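Local coordinates for osmolarity sensor protein EnvZ (Escherichia coli, PDB 5XGA) that probably senses osmolarity in the periplasm as part of a membrane-bound histidine kinase, the domain here holding the detergent CHAPS in its pocket, at residues S54-E59 with W111-L116; T87-E92 with V100-W105. All blocks are in the same frame, centred on the assembly; numbering follows the deposited sequence. Where two conformers were deposited one is given.

Interaction 1 (S54-E59 with W111-L116); sequences SLYSNE and WVRVPL. With CPS (3-[(3-cholamidopropyl)dimethylammonio]-1-propanesulfonate), chain B.
Arg113 has CG anti to its backbone N (chi1 -178°) and runs on extended as far as NE, whereas Tyr56 has CG beside its own N (chi1 -78°); with these torsions the two side chains lie side by side and point the same way. The aliphatic part of the arginine does the touching: CD of Arg113 is 3.7 Å from CE1 of Tyr56 and CB of Arg113 is 3.8 Å from that same carbon, while ring and guanidinium planes stand 43° apart. One water ties Ser54 to Arg113: it donates to Arg113 O, accepts from Arg113 NH1 in the guanidinium plane, and is hydrogen-bonded to Ser54 OG.

Two antiparallel hydrogen-bonded pairs, Ser54 with Arg113 and Tyr56 with Trp111, flank the non-hydrogen-bonded pair Leu55 and Val112. All four N-H...O bonds are short and nearly straight; Arg113 N to Ser54 O measures 2.8 Å. Leu55 and Val112 turn to the other face, where CD2 of Leu55 meets CG2 of Val112 at 3.9 Å. The same two methyls touch the steroid of CHAPS, with Val112 CG2 3.8 Å from its C13 and Leu55 CD2 3.9 Å from its C16.

Past the strand, the side chains of Asn58 and Trp111 cross at about a right angle, Asn58 OD1 lying 3.5 Å from Trp111 CD1; that oxygen is hydrogen-bonded to Lys103. Ser57, at the N-cap of helix 58-64, caps Ala60 N with its OG. Edge strand 54-57 here pairs with inner strand 110-115 of an antiparallel sheet and runs on into an N-capped helix, while the Leu55 and Val112 face lines the CHAPS pocket.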
# COMPACT_ATOMS: atom_id res chain seq x y z
N SER A 54 -1.75 -7.74 -5.01
CA SER A 54 -1.38 -8.31 -6.30
C SER A 54 -0.33 -7.42 -6.92
O SER A 54 -0.40 -6.20 -6.77
CB SER A 54 -2.59 -8.43 -7.23
OG SER A 54 -3.55 -9.34 -6.71
N LEU A 55 0.62 -8.03 -7.64
CA LEU A 55 1.66 -7.28 -8.36
C LEU A 55 1.39 -7.31 -9.85
O LEU A 55 1.20 -8.38 -10.43
CB LEU A 55 3.04 -7.86 -8.08
CG LEU A 55 3.46 -7.97 -6.62
CD1 LEU A 55 4.89 -8.49 -6.53
CD2 LEU A 55 3.33 -6.62 -5.93
N TYR A 56 1.40 -6.13 -10.47
CA TYR A 56 1.09 -5.98 -11.90
C TYR A 56 2.24 -5.35 -12.67
O TYR A 56 2.87 -4.41 -12.20
CB TYR A 56 -0.14 -5.10 -12.08
CG TYR A 56 -1.46 -5.77 -11.82
CD1 TYR A 56 -1.83 -6.15 -10.54
CD2 TYR A 56 -2.34 -6.00 -12.86
CE1 TYR A 56 -3.05 -6.75 -10.30
CE2 TYR A 56 -3.57 -6.61 -12.64
CZ TYR A 56 -3.92 -6.99 -11.36
OH TYR A 56 -5.15 -7.59 -11.14
N SER A 57 2.49 -5.84 -13.88
CA SER A 57 3.33 -5.11 -14.83
C SER A 57 2.59 -3.86 -15.25
O SER A 57 1.38 -3.77 -15.10
CB SER A 57 3.66 -5.97 -16.05
OG SER A 57 2.49 -6.23 -16.80
N ASN A 58 3.32 -2.89 -15.80
CA ASN A 58 2.70 -1.66 -16.30
C ASN A 58 1.59 -1.95 -17.31
O ASN A 58 0.51 -1.35 -17.25
CB ASN A 58 3.77 -0.75 -16.94
CG ASN A 58 4.80 -0.29 -15.94
OD1 ASN A 58 4.49 -0.11 -14.76
ND2 ASN A 58 6.04 -0.09 -16.39
N GLU A 59 1.87 -2.87 -18.22
CA GLU A 59 0.92 -3.21 -19.28
C GLU A 59 -0.35 -3.83 -18.69
O GLU A 59 -1.46 -3.37 -18.98
CB GLU A 59 1.56 -4.16 -20.29
CG GLU A 59 0.63 -4.65 -21.39
CD GLU A 59 1.25 -5.74 -22.26
OE1 GLU A 59 2.47 -5.69 -22.49
OE2 GLU A 59 0.51 -6.65 -22.71
N TRP A 111 3.31 -2.23 -10.46
CA TRP A 111 2.19 -1.64 -9.75
C TRP A 111 1.70 -2.59 -8.66
O TRP A 111 1.52 -3.79 -8.89
CB TRP A 111 1.05 -1.31 -10.70
CG TRP A 111 1.24 -0.02 -11.44
CD1 TRP A 111 1.73 0.13 -12.70
CD2 TRP A 111 0.94 1.29 -10.96
NE1 TRP A 111 1.75 1.47 -13.05
CE2 TRP A 111 1.27 2.20 -11.99
CE3 TRP A 111 0.42 1.79 -9.76
CZ2 TRP A 111 1.11 3.58 -11.85
CZ3 TRP A 111 0.25 3.16 -9.63
CH2 TRP A 111 0.61 4.04 -10.66
N VAL A 112 1.47 -2.04 -7.47
CA VAL A 112 0.92 -2.81 -6.36
C VAL A 112 -0.58 -2.55 -6.27
O VAL A 112 -1.01 -1.40 -6.13
CB VAL A 112 1.60 -2.42 -5.02
CG1 VAL A 112 0.89 -3.02 -3.84
CG2 VAL A 112 3.08 -2.85 -5.04
N ARG A 113 -1.38 -3.62 -6.39
CA ARG A 113 -2.83 -3.48 -6.33
C ARG A 113 -3.36 -3.99 -5.00
O ARG A 113 -3.14 -5.15 -4.65
CB ARG A 113 -3.51 -4.24 -7.46
CG ARG A 113 -5.04 -4.08 -7.44
CD ARG A 113 -5.71 -5.12 -8.32
NE ARG A 113 -7.16 -4.93 -8.36
CZ ARG A 113 -8.02 -5.54 -7.55
NH1 ARG A 113 -7.59 -6.41 -6.64
NH2 ARG A 113 -9.32 -5.30 -7.66
N VAL A 114 -4.05 -3.12 -4.27
CA VAL A 114 -4.58 -3.47 -2.96
C VAL A 114 -6.02 -2.98 -2.81
O VAL A 114 -6.26 -1.78 -2.72
CB VAL A 114 -3.73 -2.86 -1.81
CG1 VAL A 114 -4.10 -3.47 -0.48
CG2 VAL A 114 -2.26 -3.10 -2.07
N PRO A 115 -6.97 -3.92 -2.80
CA PRO A 115 -8.38 -3.59 -2.53
C PRO A 115 -8.59 -3.16 -1.09
O PRO A 115 -8.02 -3.76 -0.17
CB PRO A 115 -9.11 -4.91 -2.81
CG PRO A 115 -8.09 -5.95 -2.48
CD PRO A 115 -6.77 -5.37 -2.98
N LEU A 116 -9.40 -2.12 -0.90
CA LEU A 116 -9.84 -1.74 0.44
C LEU A 116 -10.84 -2.78 0.94
O LEU A 116 -11.84 -3.04 0.27
CB LEU A 116 -10.46 -0.33 0.44
CG LEU A 116 -10.82 0.31 1.79
CD1 LEU A 116 -10.87 1.82 1.64
CD2 LEU A 116 -12.16 -0.20 2.30
C1 CPS B . 6.64 -2.91 -1.84
C2 CPS B . 6.95 -4.26 -2.45
C3 CPS B . 8.97 -4.50 -0.92
C4 CPS B . 10.43 -4.87 -0.79
C5 CPS B . 10.70 -6.22 -1.38
C6 CPS B . 10.19 -6.22 -2.80
C7 CPS B . 10.68 -7.49 -3.42
C8 CPS B . 12.03 -7.64 -2.77
C9 CPS B . 12.14 -6.58 -1.67
C10 CPS B . 10.03 -7.25 -0.47
C11 CPS B . 6.22 -5.29 -1.63
C12 CPS B . 7.18 -1.76 -2.66
C13 CPS B . 6.59 -1.81 -4.05
C14 CPS B . 7.02 -3.11 -4.71
C15 CPS B . 6.50 -4.28 -3.92
C16 CPS B . 6.83 -5.58 -4.63
C17 CPS B . 8.28 -6.02 -4.42
C18 CPS B . 8.71 -5.95 -2.94
C19 CPS B . 8.43 -4.59 -2.34
C20 CPS B . 13.05 -7.04 -0.51
C21 CPS B . 13.04 -6.15 0.74
C22 CPS B . 14.49 -7.26 -0.99
C23 CPS B . 15.42 -7.99 -0.04
C24 CPS B . 16.49 -8.73 -0.83
C25 CPS B . 17.41 -10.90 -1.56
C26 CPS B . 17.13 -12.41 -1.52
C27 CPS B . 18.08 -13.28 -2.36
C28 CPS B . 18.47 -14.99 -0.74
C29 CPS B . 16.54 -15.12 -2.12
C30 CPS B . 18.64 -15.46 -3.18
N1 CPS B . 16.44 -10.06 -0.84
N2 CPS B . 17.95 -14.73 -2.09
O1 CPS B . 17.38 -8.14 -1.43
O2 CPS B . 7.00 -0.64 -4.77
O3 CPS B . 9.14 -5.28 -5.29
O4 CPS B . 11.17 -3.93 -1.52
O HOH W 1 -5.00 -7.09 -5.57

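Interaction 2 (T87-E92 with V100-W105); sequences TEVRVE and VWLKTW. With CPS (3-[(3-cholamidopropyl)dimethylammonio]-1-propanesulfonate), chain B.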
# COMPACT_ATOMS: atom_id res chain seq x y z
N THR A 87 6.64 8.23 -4.11
CA THR A 87 5.57 7.26 -4.28
C THR A 87 4.42 7.86 -5.08
O THR A 87 4.21 9.08 -5.09
CB THR A 87 5.06 6.78 -2.91
OG1 THR A 87 6.17 6.29 -2.15
CG2 THR A 87 4.03 5.68 -3.07
N GLU A 88 3.67 7.00 -5.76
CA GLU A 88 2.44 7.40 -6.42
C GLU A 88 1.30 6.53 -5.88
O GLU A 88 1.41 5.31 -5.86
CB GLU A 88 2.57 7.25 -7.94
CG GLU A 88 1.25 7.24 -8.71
CD GLU A 88 0.62 8.60 -8.84
OE1 GLU A 88 0.57 9.32 -7.83
OE2 GLU A 88 0.17 8.94 -9.96
N VAL A 89 0.22 7.16 -5.43
CA VAL A 89 -0.99 6.44 -5.05
C VAL A 89 -2.12 6.88 -5.96
O VAL A 89 -2.42 8.06 -6.06
CB VAL A 89 -1.38 6.70 -3.57
CG1 VAL A 89 -2.78 6.15 -3.28
CG2 VAL A 89 -0.31 6.11 -2.60
N ARG A 90 -2.75 5.91 -6.62
CA ARG A 90 -3.94 6.19 -7.41
C ARG A 90 -5.09 5.37 -6.87
O ARG A 90 -4.88 4.27 -6.34
CB ARG A 90 -3.70 5.87 -8.89
CG ARG A 90 -2.61 6.71 -9.52
CD ARG A 90 -2.64 6.62 -11.03
NE ARG A 90 -1.36 7.03 -11.58
CZ ARG A 90 -0.91 6.67 -12.78
NH1 ARG A 90 -1.66 5.90 -13.56
NH2 ARG A 90 0.28 7.08 -13.19
N VAL A 91 -6.31 5.89 -6.96
CA VAL A 91 -7.45 5.15 -6.43
C VAL A 91 -8.54 4.97 -7.47
O VAL A 91 -9.00 5.92 -8.10
CB VAL A 91 -8.08 5.82 -5.20
CG1 VAL A 91 -9.22 4.95 -4.65
CG2 VAL A 91 -7.02 6.05 -4.11
N GLU A 92 -8.93 3.71 -7.62
CA GLU A 92 -10.00 3.30 -8.51
C GLU A 92 -11.24 3.22 -7.65
O GLU A 92 -11.42 2.28 -6.87
CB GLU A 92 -9.64 1.96 -9.17
CG GLU A 92 -10.75 1.22 -9.86
CD GLU A 92 -10.26 -0.10 -10.41
OE1 GLU A 92 -11.03 -0.80 -11.08
OE2 GLU A 92 -9.08 -0.44 -10.15
N VAL A 100 -6.80 0.51 -4.27
CA VAL A 100 -5.62 1.38 -4.28
C VAL A 100 -4.56 0.81 -5.20
O VAL A 100 -4.30 -0.40 -5.21
CB VAL A 100 -5.03 1.56 -2.86
CG1 VAL A 100 -3.66 2.27 -2.93
CG2 VAL A 100 -6.01 2.33 -1.98
N TRP A 101 -3.99 1.68 -6.03
CA TRP A 101 -2.89 1.33 -6.91
C TRP A 101 -1.68 2.13 -6.45
O TRP A 101 -1.76 3.34 -6.31
CB TRP A 101 -3.23 1.64 -8.37
CG TRP A 101 -4.27 0.72 -8.94
CD1 TRP A 101 -5.63 0.88 -8.89
CD2 TRP A 101 -4.04 -0.49 -9.66
NE1 TRP A 101 -6.25 -0.17 -9.52
CE2 TRP A 101 -5.29 -1.02 -10.01
CE3 TRP A 101 -2.88 -1.18 -10.04
CZ2 TRP A 101 -5.42 -2.22 -10.72
CZ3 TRP A 101 -3.00 -2.36 -10.74
CH2 TRP A 101 -4.27 -2.87 -11.07
N LEU A 102 -0.57 1.43 -6.20
CA LEU A 102 0.61 2.00 -5.56
C LEU A 102 1.85 1.67 -6.38
O LEU A 102 2.04 0.53 -6.78
CB LEU A 102 0.75 1.46 -4.13
CG LEU A 102 2.06 1.71 -3.39
CD1 LEU A 102 2.20 3.18 -3.01
CD2 LEU A 102 2.18 0.83 -2.17
N LYS A 103 2.67 2.69 -6.64
CA LYS A 103 3.98 2.49 -7.24
C LYS A 103 5.01 3.26 -6.41
O LYS A 103 4.73 4.37 -5.96
CB LYS A 103 3.99 2.94 -8.71
CG LYS A 103 5.34 2.73 -9.39
CD LYS A 103 5.27 2.95 -10.90
CE LYS A 103 4.86 1.68 -11.64
NZ LYS A 103 5.03 1.84 -13.12
N THR A 104 6.18 2.66 -6.18
CA THR A 104 7.22 3.33 -5.40
C THR A 104 8.54 3.37 -6.13
O THR A 104 8.74 2.65 -7.11
CB THR A 104 7.50 2.66 -4.04
OG1 THR A 104 8.39 1.55 -4.23
CG2 THR A 104 6.20 2.22 -3.34
N TRP A 105 9.45 4.18 -5.61
CA TRP A 105 10.74 4.39 -6.25
C TRP A 105 11.56 3.10 -6.24
O TRP A 105 12.47 2.94 -7.06
CB TRP A 105 11.51 5.52 -5.56
CG TRP A 105 12.14 5.11 -4.24
CD1 TRP A 105 13.46 4.88 -4.01
CD2 TRP A 105 11.47 4.88 -3.00
NE1 TRP A 105 13.66 4.53 -2.69
CE2 TRP A 105 12.45 4.52 -2.05
CE3 TRP A 105 10.13 4.94 -2.59
CZ2 TRP A 105 12.14 4.21 -0.72
CZ3 TRP A 105 9.82 4.64 -1.27
CH2 TRP A 105 10.82 4.28 -0.35
C1 CPS B . 6.64 -2.91 -1.84
C2 CPS B . 6.95 -4.26 -2.45
C3 CPS B . 8.97 -4.50 -0.92
C4 CPS B . 10.43 -4.87 -0.79
C5 CPS B . 10.70 -6.22 -1.38
C6 CPS B . 10.19 -6.22 -2.80
C7 CPS B . 10.68 -7.49 -3.42
C8 CPS B . 12.03 -7.64 -2.77
C9 CPS B . 12.14 -6.58 -1.67
C10 CPS B . 10.03 -7.25 -0.47
C11 CPS B . 6.22 -5.29 -1.63
C12 CPS B . 7.18 -1.76 -2.66
C13 CPS B . 6.59 -1.81 -4.05
C14 CPS B . 7.02 -3.11 -4.71
C15 CPS B . 6.50 -4.28 -3.92
C16 CPS B . 6.83 -5.58 -4.63
C17 CPS B . 8.28 -6.02 -4.42
C18 CPS B . 8.71 -5.95 -2.94
C19 CPS B . 8.43 -4.59 -2.34
C20 CPS B . 13.05 -7.04 -0.51
C21 CPS B . 13.04 -6.15 0.74
C22 CPS B . 14.49 -7.26 -0.99
C23 CPS B . 15.42 -7.99 -0.04
C24 CPS B . 16.49 -8.73 -0.83
C25 CPS B . 17.41 -10.90 -1.56
C26 CPS B . 17.13 -12.41 -1.52
C27 CPS B . 18.08 -13.28 -2.36
C28 CPS B . 18.47 -14.99 -0.74
C29 CPS B . 16.54 -15.12 -2.12
C30 CPS B . 18.64 -15.46 -3.18
N1 CPS B . 16.44 -10.06 -0.84
N2 CPS B . 17.95 -14.73 -2.09
O1 CPS B . 17.38 -8.14 -1.43
O2 CPS B . 7.00 -0.64 -4.77
O3 CPS B . 9.14 -5.28 -5.29
O4 CPS B . 11.17 -3.93 -1.52
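A beta hairpin in the antiparallel sheet is built here from strands 87-92 and 99-104, and Trp101 and Glu92 join its two arms through their side chains. The indole NE1 of Trp101 donates to OE2 of Glu92 over 2.9 Å, with an N-H...O angle of 169°. The oxygen lies in the ring plane, and carboxylate and indole are only 17° apart; Glu92 reaches it with CG anti to the backbone N (chi1 166°) and an extended chain beyond. An alanine in place of Trp101 would probably leave the buried Glu92 carboxylate without its indole N-H mate and open a gap beside Tyr56, whose ring meets the indole edge-to-face.

Backbone bonds join Glu88 with Lys103 and Arg90 with Trp101, two in each pair; Arg90 N to Trp101 O, for example, is 2.8 Å. On the side of the sheet that carries Trp101, NE of Arg90 forms a salt bridge with OE2 of Glu88 at 2.9 Å, the oxygen in the guanidinium plane but approached from above the carboxylate plane. His71 ND1 is a second partner of that oxygen, which is thus gripped twice.

The opposite face is mostly aliphatic at its middle: Val89 CG1 meets Val100 CG1 at 4.0 Å, and Val89 CG2 lies 3.9 Å from Leu102 CD1. Thr104 is the polar exception at the pocket end, its OG1 hydrogen-bonded to O2 of CHAPS at 2.6 Å and also hydrogen-bonded to Leu106 N. Helix 73-83 covers Val89 and Leu102 through Met79, helix 10-24 packs on Val100 through Phe13 and Leu17, and the hairpin is flanked in the sheet by strands 110-115 and 70-71.

Overall arrangement
Interactions 1 and 2, with centres 9 Å apart, are neighbouring seams of one antiparallel sheet, and along the chain interaction 2 is nested inside the loop closed by interaction 1. Strands 99-104 and 110-115 are adjacent: Val112 N lies 2.7 Å from Leu102 O, a probable hydrogen bond. On one face, the Asn58 OD1 to Lys103 NZ hydrogen bond, 2.6 Å, ties the two, while Trp111 NE1 lies 3.3 Å from Lys103 NZ in a packing contact alone. On the opposite face both contacts reach the same CHAPS molecule, interaction 1 by apolar side chains and interaction 2 by a hydroxyl; Ser107 adds another hydrogen bond to it.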